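Local atomic coordinates of secretory-abundant heat soluble protein 1 (Ramazzottius varieornatus, PDB entry 5XN9), a protein that acts as a secreted, heat-soluble molecular shield during water loss in an anhydrobiotic tardigrade and has a fold related to fatty-acid-binding proteins. Residues 3-14 with 38-47; 91-99 with 108-116. All blocks are in the same frame, centred on the assembly; numbering follows the deposited sequence.

Both contacts are antiparallel strand pairings, sampled at separate places in one sheet. Contact 1 comes first along the chain and joins the N-terminal strand 10-19 to strand 42-48 across the intervening helices 21-27 and 32-35. Contact 2 follows as the hairpin of strands 94-101 and 106-114. Their centres lie about 12 Å apart, and strands 118-125 and 128-136 stand between them in the sheet order. They also touch directly: Trp8 CD1 packs 3.3 Å from Gly93 O, and Ser7 O lies 3.4 Å from Val114 CG2. The N-terminal loop of contact 1 thus packs against the strand ends of contact 2 in a barrel like that of fatty-acid-binding proteins.

Contact 1 of 2, residues 3-14 with 38-47; sequences WTGKSWMGKWES and NHKTFHKIWK. With MG (magnesium ion), chain C; EDO (1,2-ethanediol), chain F; EDO (1,2-ethanediol), chain G.
Trp3 lies against Trp46 in an offset stack, its six-membered ring 4.6 Å centre to centre from the five-membered ring of Trp46, with the planes at 22°. Trp46 CB sits over the middle of the same Trp3 face, a CH-pi contact almost on the ring normal. Trp46 can offer both groups because its CG stands between the backbone N and the carbonyl carbon (chi1 70°), which turns its indole alongside that of Trp3; Glu48 takes its NE1 hydrogen. On the side of the sheet where Ile45 lies, Ile45 CG2 meets the edge of the Trp8 ring, 3.7 Å from Trp8 CZ3, while Lys6 CB covers a face of that ring. Trp12 NE1 donates to Trp8 O at 3.0 Å, from above the carbonyl plane, tying the turn to the strand.

At the other end, Lys40 folds back through bends at chi2 and chi3, bringing NZ 2.7 Å from Glu13 OE1 in a salt bridge on the anti side of the carboxylate. The same ammonium donates to Ser14 O, and Glu13 CG rests 3.6 Å from Phe42 CE2. Ser14 N donates to Thr41 O and Ser14 OG accepts the Thr41 N-H at 2.9 Å, carrying the pairing one step past the Glu13-Phe42 bridge. Between these ends, Gly10 pairs with Ile45 and Trp12 with His43 through reciprocal backbone bonds. His43 NE2 binds magnesium at 1.9 Å together with Tyr134, and its ND1 is hydrogen-bonded to His54. A helical insertion between the first two strands, as here, is characteristic of the fatty-acid-binding-protein barrel, with His43 on the buried face at the magnesium site.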
loop_
_atom_site.group_PDB
_atom_site.type_symbol
_atom_site.label_atom_id
_atom_site.label_comp_id
_atom_site.label_asym_id
_atom_site.label_seq_id
_atom_site.Cartn_x
_atom_site.Cartn_y
_atom_site.Cartn_z
ATOM N N TRP A 3 -0.293 16.823 -7.462
ATOM C CA TRP A 3 -1.090 15.609 -7.571
ATOM C C TRP A 3 -0.878 14.860 -8.876
ATOM O O TRP A 3 -1.478 13.795 -9.067
ATOM C CB TRP A 3 -2.578 15.908 -7.344
ATOM C CG TRP A 3 -2.853 16.178 -5.901
ATOM C CD1 TRP A 3 -2.838 17.392 -5.279
ATOM C CD2 TRP A 3 -3.164 15.211 -4.891
ATOM N NE1 TRP A 3 -3.123 17.242 -3.940
ATOM C CE2 TRP A 3 -3.330 15.912 -3.677
ATOM C CE3 TRP A 3 -3.320 13.818 -4.895
ATOM C CZ2 TRP A 3 -3.646 15.269 -2.478
ATOM C CZ3 TRP A 3 -3.626 13.178 -3.701
ATOM C CH2 TRP A 3 -3.793 13.906 -2.512
ATOM N N THR A 4 -0.041 15.377 -9.770
ATOM C CA THR A 4 0.290 14.720 -11.025
ATOM C C THR A 4 1.804 14.728 -11.204
ATOM O O THR A 4 2.531 15.421 -10.489
ATOM C CB THR A 4 -0.379 15.406 -12.225
ATOM O OG1 THR A 4 0.120 16.743 -12.343
ATOM C CG2 THR A 4 -1.894 15.443 -12.056
ATOM N N GLY A 5 2.275 13.951 -12.176
ATOM C CA GLY A 5 3.698 13.843 -12.440
ATOM C C GLY A 5 4.154 12.405 -12.583
ATOM O O GLY A 5 5.085 12.099 -13.337
ATOM N N LYS A 6 3.499 11.518 -11.841
ATOM C CA LYS A 6 3.704 10.080 -11.912
ATOM C C LYS A 6 2.335 9.428 -11.997
ATOM O O LYS A 6 1.369 9.927 -11.420
ATOM C CB LYS A 6 4.384 9.556 -10.638
ATOM C CG LYS A 6 5.658 10.292 -10.241
ATOM C CD LYS A 6 6.806 9.909 -11.142
ATOM C CE LYS A 6 8.123 10.500 -10.650
ATOM N NZ LYS A 6 9.255 10.040 -11.498
ATOM N N SER A 7 2.258 8.293 -12.698
ATOM C CA SER A 7 0.957 7.672 -12.932
ATOM C C SER A 7 0.301 7.213 -11.637
ATOM O O SER A 7 -0.932 7.178 -11.550
ATOM C CB SER A 7 1.077 6.506 -13.911
ATOM O OG SER A 7 1.889 5.481 -13.377
ATOM N N TRP A 8 1.100 6.855 -10.628
ATOM C CA TRP A 8 0.572 6.352 -9.367
ATOM C C TRP A 8 0.177 7.455 -8.393
ATOM O O TRP A 8 -0.398 7.152 -7.339
ATOM C CB TRP A 8 1.572 5.391 -8.714
ATOM C CG TRP A 8 3.020 5.773 -8.901
ATOM C CD1 TRP A 8 3.870 5.304 -9.868
ATOM C CD2 TRP A 8 3.792 6.676 -8.092
ATOM N NE1 TRP A 8 5.118 5.860 -9.715
ATOM C CE2 TRP A 8 5.099 6.710 -8.637
ATOM C CE3 TRP A 8 3.506 7.461 -6.968
ATOM C CZ2 TRP A 8 6.119 7.492 -8.087
ATOM C CZ3 TRP A 8 4.522 8.249 -6.424
ATOM C CH2 TRP A 8 5.814 8.255 -6.989
ATOM N N MET A 9 0.473 8.715 -8.701
ATOM C CA MET A 9 -0.016 9.799 -7.863
ATOM C C MET A 9 -1.512 9.981 -8.071
ATOM O O MET A 9 -2.041 9.772 -9.170
ATOM C CB MET A 9 0.725 11.098 -8.189
ATOM C CG MET A 9 2.188 11.043 -7.798
ATOM S SD MET A 9 3.194 12.380 -8.473
ATOM C CE MET A 9 2.526 13.771 -7.564
ATOM N N GLY A 10 -2.197 10.358 -7.007
ATOM C CA GLY A 10 -3.608 10.652 -7.088
ATOM C C GLY A 10 -4.352 10.081 -5.901
ATOM O O GLY A 10 -3.759 9.669 -4.904
ATOM N N LYS A 11 -5.677 10.075 -6.022
ATOM C CA LYS A 11 -6.580 9.577 -4.995
ATOM C C LYS A 11 -7.242 8.319 -5.531
ATOM O O LYS A 11 -7.940 8.370 -6.549
ATOM C CB LYS A 11 -7.641 10.623 -4.669
ATOM C CG LYS A 11 -7.077 11.915 -4.140
ATOM C CD LYS A 11 -8.209 12.817 -3.663
ATOM C CE LYS A 11 -7.687 14.178 -3.295
ATOM N NZ LYS A 11 -7.061 14.802 -4.487
ATOM N N TRP A 12 -7.017 7.200 -4.851
ATOM C CA TRP A 12 -7.439 5.886 -5.317
ATOM C C TRP A 12 -8.374 5.258 -4.299
ATOM O O TRP A 12 -8.150 5.372 -3.094
ATOM C CB TRP A 12 -6.223 4.978 -5.490
ATOM C CG TRP A 12 -5.193 5.551 -6.403
ATOM C CD1 TRP A 12 -4.046 6.209 -6.047
ATOM C CD2 TRP A 12 -5.216 5.524 -7.831
ATOM N NE1 TRP A 12 -3.351 6.587 -7.175
ATOM C CE2 TRP A 12 -4.052 6.186 -8.283
ATOM C CE3 TRP A 12 -6.111 5.009 -8.776
ATOM C CZ2 TRP A 12 -3.754 6.331 -9.633
ATOM C CZ3 TRP A 12 -5.816 5.158 -10.117
ATOM C CH2 TRP A 12 -4.646 5.817 -10.535
ATOM N N GLU A 13 -9.401 4.558 -4.785
ATOM C CA GLU A 13 -10.407 3.949 -3.928
ATOM C C GLU A 13 -10.581 2.492 -4.333
ATOM O O GLU A 13 -10.608 2.179 -5.524
ATOM C CB GLU A 13 -11.734 4.699 -4.092
ATOM C CG GLU A 13 -12.921 4.056 -3.426
ATOM C CD GLU A 13 -14.199 4.828 -3.683
ATOM O OE1 GLU A 13 -15.282 4.319 -3.332
ATOM O OE2 GLU A 13 -14.118 5.945 -4.234
ATOM N N SER A 14 -10.698 1.604 -3.344
ATOM C CA SER A 14 -10.808 0.178 -3.637
ATOM C C SER A 14 -12.121 -0.150 -4.337
ATOM O O SER A 14 -13.123 0.556 -4.199
ATOM C CB SER A 14 -10.677 -0.648 -2.358
ATOM O OG SER A 14 -11.690 -0.326 -1.425
ATOM N N ASN A 38 -13.029 -7.293 2.251
ATOM C CA ASN A 38 -12.773 -6.262 1.260
ATOM C C ASN A 38 -13.419 -4.962 1.743
ATOM O O ASN A 38 -14.430 -4.504 1.222
ATOM C CB ASN A 38 -13.297 -6.682 -0.115
ATOM C CG ASN A 38 -12.975 -5.678 -1.200
ATOM O OD1 ASN A 38 -12.176 -4.768 -1.001
ATOM N ND2 ASN A 38 -13.598 -5.843 -2.360
ATOM N N HIS A 39 -12.823 -4.354 2.762
ATOM C CA HIS A 39 -13.348 -3.102 3.284
ATOM C C HIS A 39 -12.831 -1.933 2.465
ATOM O O HIS A 39 -11.687 -1.939 1.999
ATOM C CB HIS A 39 -12.971 -2.931 4.752
ATOM C CG HIS A 39 -13.705 -3.863 5.664
ATOM N ND1 HIS A 39 -14.938 -3.561 6.204
ATOM C CD2 HIS A 39 -13.392 -5.103 6.109
ATOM C CE1 HIS A 39 -15.346 -4.571 6.952
ATOM N NE2 HIS A 39 -14.427 -5.520 6.909
ATOM N N LYS A 40 -13.688 -0.929 2.290
ATOM C CA LYS A 40 -13.353 0.240 1.485
ATOM C C LYS A 40 -12.059 0.880 1.970
ATOM O O LYS A 40 -11.926 1.243 3.145
ATOM C CB LYS A 40 -14.508 1.240 1.559
ATOM C CG LYS A 40 -14.298 2.516 0.767
ATOM C CD LYS A 40 -14.109 2.245 -0.709
ATOM C CE LYS A 40 -15.345 1.633 -1.342
ATOM N NZ LYS A 40 -15.258 1.669 -2.829
ATOM N N THR A 41 -11.109 1.010 1.054
ATOM C CA THR A 41 -9.760 1.457 1.360
ATOM C C THR A 41 -9.387 2.550 0.376
ATOM O O THR A 41 -9.700 2.457 -0.815
ATOM C CB THR A 41 -8.769 0.281 1.228
ATOM O OG1 THR A 41 -9.145 -0.755 2.148
ATOM C CG2 THR A 41 -7.317 0.716 1.493
ATOM N N PHE A 42 -8.720 3.582 0.876
ATOM C CA PHE A 42 -8.266 4.692 0.057
ATOM C C PHE A 42 -6.752 4.813 0.156
ATOM O O PHE A 42 -6.180 4.709 1.247
ATOM C CB PHE A 42 -8.907 6.004 0.518
ATOM C CG PHE A 42 -10.397 6.008 0.432
ATOM C CD1 PHE A 42 -11.163 5.522 1.479
ATOM C CD2 PHE A 42 -11.036 6.504 -0.692
ATOM C CE1 PHE A 42 -12.554 5.523 1.403
ATOM C CE2 PHE A 42 -12.418 6.513 -0.776
ATOM C CZ PHE A 42 -13.180 6.019 0.271
ATOM N N HIS A 43 -6.111 5.024 -0.988
ATOM C CA HIS A 43 -4.699 5.385 -1.068
ATOM C C HIS A 43 -4.625 6.739 -1.742
ATOM O O HIS A 43 -5.126 6.903 -2.858
ATOM C CB HIS A 43 -3.899 4.385 -1.909
ATOM C CG HIS A 43 -3.729 3.052 -1.259
ATOM N ND1 HIS A 43 -2.746 2.805 -0.326
ATOM C CD2 HIS A 43 -4.426 1.898 -1.388
ATOM C CE1 HIS A 43 -2.842 1.556 0.090
ATOM N NE2 HIS A 43 -3.850 0.983 -0.543
ATOM N N LYS A 44 -4.009 7.706 -1.070
ATOM C CA LYS A 44 -3.771 9.024 -1.634
ATOM C C LYS A 44 -2.270 9.259 -1.636
ATOM O O LYS A 44 -1.623 9.171 -0.590
ATOM C CB LYS A 44 -4.515 10.094 -0.828
ATOM C CG LYS A 44 -6.017 9.868 -0.805
ATOM C CD LYS A 44 -6.749 10.936 -0.011
ATOM C CE LYS A 44 -8.234 10.589 0.095
ATOM N NZ LYS A 44 -9.002 11.492 0.998
ATOM N N ILE A 45 -1.712 9.532 -2.809
ATOM C CA ILE A 45 -0.274 9.699 -2.965
ATOM C C ILE A 45 -0.036 11.014 -3.695
ATOM O O ILE A 45 -0.549 11.209 -4.805
ATOM C CB ILE A 45 0.368 8.524 -3.731
ATOM C CG1 ILE A 45 0.089 7.183 -3.032
ATOM C CG2 ILE A 45 1.862 8.741 -3.872
ATOM C CD1 ILE A 45 0.495 5.961 -3.844
ATOM N N TRP A 46 0.728 11.912 -3.072
ATOM C CA TRP A 46 1.004 13.218 -3.652
ATOM C C TRP A 46 2.408 13.650 -3.271
ATOM O O TRP A 46 3.053 13.061 -2.395
ATOM C CB TRP A 46 -0.042 14.263 -3.246
ATOM C CG TRP A 46 -0.015 14.697 -1.807
ATOM C CD1 TRP A 46 0.515 15.864 -1.315
ATOM C CD2 TRP A 46 -0.582 14.013 -0.682
ATOM N NE1 TRP A 46 0.322 15.937 0.044
ATOM C CE2 TRP A 46 -0.352 14.819 0.458
ATOM C CE3 TRP A 46 -1.259 12.800 -0.525
ATOM C CZ2 TRP A 46 -0.775 14.447 1.738
ATOM C CZ3 TRP A 46 -1.669 12.426 0.755
ATOM C CH2 TRP A 46 -1.426 13.252 1.865
ATOM N N LYS A 47 2.895 14.664 -3.973
ATOM C CA LYS A 47 4.251 15.148 -3.778
ATOM C C LYS A 47 4.232 16.482 -3.048
ATOM O O LYS A 47 3.352 17.325 -3.285
ATOM C CB LYS A 47 4.981 15.287 -5.110
ATOM C CG LYS A 47 6.487 15.428 -4.972
ATOM C CD LYS A 47 7.166 15.430 -6.325
ATOM C CE LYS A 47 8.667 15.550 -6.173
ATOM N NZ LYS A 47 9.369 15.571 -7.491
HETATM MG MG MG C . -4.580 -0.776 -0.398
HETATM C C1 EDO F . -0.672 19.994 -9.098
HETATM O O1 EDO F . -1.644 19.077 -8.595
HETATM C C2 EDO F . -0.089 19.447 -10.395
HETATM O O2 EDO F . 0.793 18.360 -10.100
HETATM C C1 EDO G . -6.433 17.657 -3.055
HETATM O O1 EDO G . -7.199 17.551 -1.848
HETATM C C2 EDO G . -7.360 17.998 -4.217
HETATM O O2 EDO G . -6.737 17.619 -5.450
HETATM O O HOH W 1 -13.682 -2.062 -1.557
#

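Contact 2 of 2, residues 91-99 with 108-116; sequences DGGNLKAEV and IHDEYKVNG. With ZN (zinc ion), chain D.
Glu98 and His109 face each other as a non-hydrogen-bonded pair and share a zinc ion, bound by Glu98 OE2 and His109 NE2, each at 2.0 Å. The carboxylate and imidazole planes are 53° apart. Glu98 reaches the metal by a bend at chi2 (80°), after CG leaves anti to the backbone N; this swings the carboxylate beside the histidine, with Glu98 OE1 3.2 Å from His109 CD2.

Along the same face, Lys96 runs side by side with Glu111, its CE 3.3 Å from Glu111 OE1. The lysine chain is extended beyond CG and carries NZ to Asp91 OD2, 2.6 Å away, in a salt bridge on the anti side of that carboxylate. With an alanine here in place of Lys96, Asp91 would probably lose its charged mate and a gap would be likely to open beside Glu111. Farther along, Asn94 OD1 accepts from a water that in turn accepts the Val114 N-H, carrying the link past the last strand pair.

On the reverse face, Leu95 lies alongside Tyr112, with Leu95 CB 4.0 Å from Tyr112 CB. The backbone Leu95 O meets the edge of the tyrosine ring. Val99 and Ile108 pack similarly, and Tyr112 OH is hydrogen-bonded to Lys121. Behind these side chains, reciprocal backbone bonds join Leu95 with Tyr112, Ala97 with Asp110 and Val99 with Ile108. The flanking strands 82-91 and 118-125 continue the sheet. Successive up-and-down antiparallel strands of this kind build the barrel wall in fatty-acid-binding proteins, here as a beta hairpin with a zinc ion bound by Glu98 and His109 across it.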
loop_
_atom_site.group_PDB
_atom_site.type_symbol
_atom_site.label_atom_id
_atom_site.label_comp_id
_atom_site.label_asym_id
_atom_site.label_seq_id
_atom_site.Cartn_x
_atom_site.Cartn_y
_atom_site.Cartn_z
ATOM N N ASP A 91 9.893 1.471 -10.462
ATOM C CA ASP A 91 10.261 0.461 -11.446
ATOM C C ASP A 91 9.670 0.999 -12.737
ATOM O O ASP A 91 8.508 0.735 -13.058
ATOM C CB ASP A 91 9.699 -0.905 -11.080
ATOM C CG ASP A 91 10.390 -2.032 -11.821
ATOM O OD1 ASP A 91 10.707 -1.853 -13.017
ATOM O OD2 ASP A 91 10.626 -3.091 -11.204
ATOM N N GLY A 92 10.463 1.783 -13.453
ATOM C CA GLY A 92 9.928 2.531 -14.574
ATOM C C GLY A 92 8.797 3.414 -14.088
ATOM O O GLY A 92 8.973 4.285 -13.230
ATOM N N GLY A 93 7.611 3.164 -14.619
ATOM C CA GLY A 93 6.394 3.896 -14.344
ATOM C C GLY A 93 5.607 3.438 -13.138
ATOM O O GLY A 93 4.604 4.075 -12.792
ATOM N N ASN A 94 6.025 2.365 -12.474
ATOM C CA ASN A 94 5.307 1.821 -11.332
ATOM C C ASN A 94 6.043 2.126 -10.036
ATOM O O ASN A 94 7.225 2.470 -10.029
ATOM C CB ASN A 94 5.125 0.310 -11.486
ATOM C CG ASN A 94 4.368 -0.047 -12.744
ATOM O OD1 ASN A 94 3.491 0.700 -13.176
ATOM N ND2 ASN A 94 4.713 -1.177 -13.354
ATOM N N LEU A 95 5.319 1.996 -8.931
ATOM C CA LEU A 95 5.846 2.275 -7.600
ATOM C C LEU A 95 5.924 0.965 -6.831
ATOM O O LEU A 95 4.976 0.176 -6.852
ATOM C CB LEU A 95 4.928 3.253 -6.863
ATOM C CG LEU A 95 5.334 3.666 -5.449
ATOM C CD1 LEU A 95 6.622 4.492 -5.455
ATOM C CD2 LEU A 95 4.203 4.431 -4.776
ATOM N N LYS A 96 7.052 0.728 -6.167
ATOM C CA LYS A 96 7.232 -0.468 -5.356
ATOM C C LYS A 96 7.654 -0.066 -3.952
ATOM O O LYS A 96 8.382 0.910 -3.776
ATOM C CB LYS A 96 8.296 -1.396 -5.961
ATOM C CG LYS A 96 7.850 -2.019 -7.269
ATOM C CD LYS A 96 8.806 -3.091 -7.758
ATOM C CE LYS A 96 8.197 -3.883 -8.917
ATOM N NZ LYS A 96 9.222 -4.653 -9.650
ATOM N N ALA A 97 7.182 -0.804 -2.953
ATOM C CA ALA A 97 7.648 -0.635 -1.584
ATOM C C ALA A 97 8.206 -1.955 -1.075
ATOM O O ALA A 97 7.562 -3.012 -1.204
ATOM C CB ALA A 97 6.549 -0.132 -0.646
ATOM N N GLU A 98 9.392 -1.880 -0.484
ATOM C CA GLU A 98 10.024 -2.996 0.212
ATOM C C GLU A 98 9.793 -2.793 1.704
ATOM O O GLU A 98 10.218 -1.778 2.263
ATOM C CB GLU A 98 11.528 -2.972 -0.057
ATOM C CG GLU A 98 12.257 -4.197 0.462
ATOM C CD GLU A 98 12.125 -5.387 -0.465
ATOM O OE1 GLU A 98 11.621 -5.224 -1.597
ATOM O OE2 GLU A 98 12.543 -6.488 -0.049
ATOM N N VAL A 99 9.108 -3.735 2.347
ATOM C CA VAL A 99 8.658 -3.563 3.725
ATOM C C VAL A 99 9.270 -4.647 4.609
ATOM O O VAL A 99 9.114 -5.841 4.330
ATOM C CB VAL A 99 7.127 -3.574 3.816
ATOM C CG1 VAL A 99 6.704 -3.450 5.253
ATOM C CG2 VAL A 99 6.535 -2.437 2.971
ATOM N N ILE A 108 7.745 -7.892 3.040
ATOM C CA ILE A 108 6.550 -7.722 2.221
ATOM C C ILE A 108 6.906 -6.877 1.008
ATOM O O ILE A 108 7.631 -5.881 1.126
ATOM C CB ILE A 108 5.423 -7.034 3.020
ATOM C CG1 ILE A 108 5.080 -7.831 4.282
ATOM C CG2 ILE A 108 4.179 -6.859 2.163
ATOM C CD1 ILE A 108 4.144 -7.098 5.211
ATOM N N HIS A 109 6.418 -7.294 -0.158
ATOM C CA HIS A 109 6.513 -6.507 -1.380
ATOM C C HIS A 109 5.154 -5.898 -1.679
ATOM O O HIS A 109 4.140 -6.605 -1.686
ATOM C CB HIS A 109 6.928 -7.390 -2.559
ATOM C CG HIS A 109 8.354 -7.830 -2.510
ATOM N ND1 HIS A 109 8.876 -8.761 -3.385
ATOM C CD2 HIS A 109 9.372 -7.464 -1.696
ATOM C CE1 HIS A 109 10.153 -8.956 -3.103
ATOM N NE2 HIS A 109 10.480 -8.176 -2.087
ATOM N N ASP A 110 5.135 -4.592 -1.922
ATOM C CA ASP A 110 3.958 -3.899 -2.418
ATOM C C ASP A 110 4.300 -3.345 -3.791
ATOM O O ASP A 110 5.408 -2.850 -4.008
ATOM C CB ASP A 110 3.627 -2.711 -1.517
ATOM C CG ASP A 110 2.808 -3.098 -0.314
ATOM O OD1 ASP A 110 2.391 -4.274 -0.227
ATOM O OD2 ASP A 110 2.570 -2.216 0.537
ATOM N N GLU A 111 3.376 -3.470 -4.728
ATOM C CA GLU A 111 3.552 -2.862 -6.035
ATOM C C GLU A 111 2.295 -2.086 -6.383
ATOM O O GLU A 111 1.181 -2.511 -6.064
ATOM C CB GLU A 111 3.869 -3.895 -7.129
ATOM C CG GLU A 111 4.050 -3.283 -8.518
ATOM C CD GLU A 111 4.136 -4.319 -9.621
ATOM O OE1 GLU A 111 5.200 -4.419 -10.259
ATOM O OE2 GLU A 111 3.140 -5.033 -9.849
ATOM N N TYR A 112 2.484 -0.933 -7.012
ATOM C CA TYR A 112 1.389 -0.097 -7.491
ATOM C C TYR A 112 1.569 0.086 -8.990
ATOM O O TYR A 112 2.537 0.716 -9.427
ATOM C CB TYR A 112 1.408 1.273 -6.804
ATOM C CG TYR A 112 1.260 1.199 -5.303
ATOM C CD1 TYR A 112 2.341 0.857 -4.496
ATOM C CD2 TYR A 112 0.040 1.473 -4.689
ATOM C CE1 TYR A 112 2.207 0.777 -3.119
ATOM C CE2 TYR A 112 -0.103 1.395 -3.309
ATOM C CZ TYR A 112 0.987 1.043 -2.532
ATOM O OH TYR A 112 0.859 0.947 -1.161
ATOM N N LYS A 113 0.634 -0.449 -9.775
ATOM C CA LYS A 113 0.748 -0.470 -11.227
ATOM C C LYS A 113 -0.528 0.109 -11.819
ATOM O O LYS A 113 -1.617 -0.442 -11.616
ATOM C CB LYS A 113 0.961 -1.911 -11.701
ATOM C CG LYS A 113 0.956 -2.123 -13.201
ATOM C CD LYS A 113 1.110 -3.614 -13.493
ATOM C CE LYS A 113 0.892 -3.962 -14.964
ATOM N NZ LYS A 113 1.176 -5.404 -15.238
ATOM N N VAL A 114 -0.397 1.212 -12.551
ATOM C CA VAL A 114 -1.541 1.949 -13.070
ATOM C C VAL A 114 -1.727 1.561 -14.529
ATOM O O VAL A 114 -0.875 1.851 -15.373
ATOM C CB VAL A 114 -1.365 3.465 -12.893
ATOM C CG1 VAL A 114 -2.477 4.214 -13.614
ATOM C CG2 VAL A 114 -1.351 3.816 -11.415
ATOM N N ASN A 115 -2.840 0.891 -14.820
ATOM C CA ASN A 115 -3.175 0.446 -16.165
ATOM C C ASN A 115 -3.924 1.510 -16.954
ATOM O O ASN A 115 -4.390 1.231 -18.064
ATOM C CB ASN A 115 -4.016 -0.832 -16.095
ATOM C CG ASN A 115 -3.489 -1.828 -15.071
ATOM O OD1 ASN A 115 -3.603 -1.615 -13.863
ATOM N ND2 ASN A 115 -2.918 -2.926 -15.553
ATOM N N GLY A 116 -4.035 2.720 -16.413
ATOM C CA GLY A 116 -4.892 3.743 -16.975
ATOM C C GLY A 116 -6.234 3.725 -16.276
ATOM O O GLY A 116 -6.910 2.692 -16.268
HETATM ZN ZN ZN D . 12.411 -7.850 -1.484
HETATM O O HOH W 2 1.874 2.906 -12.093
#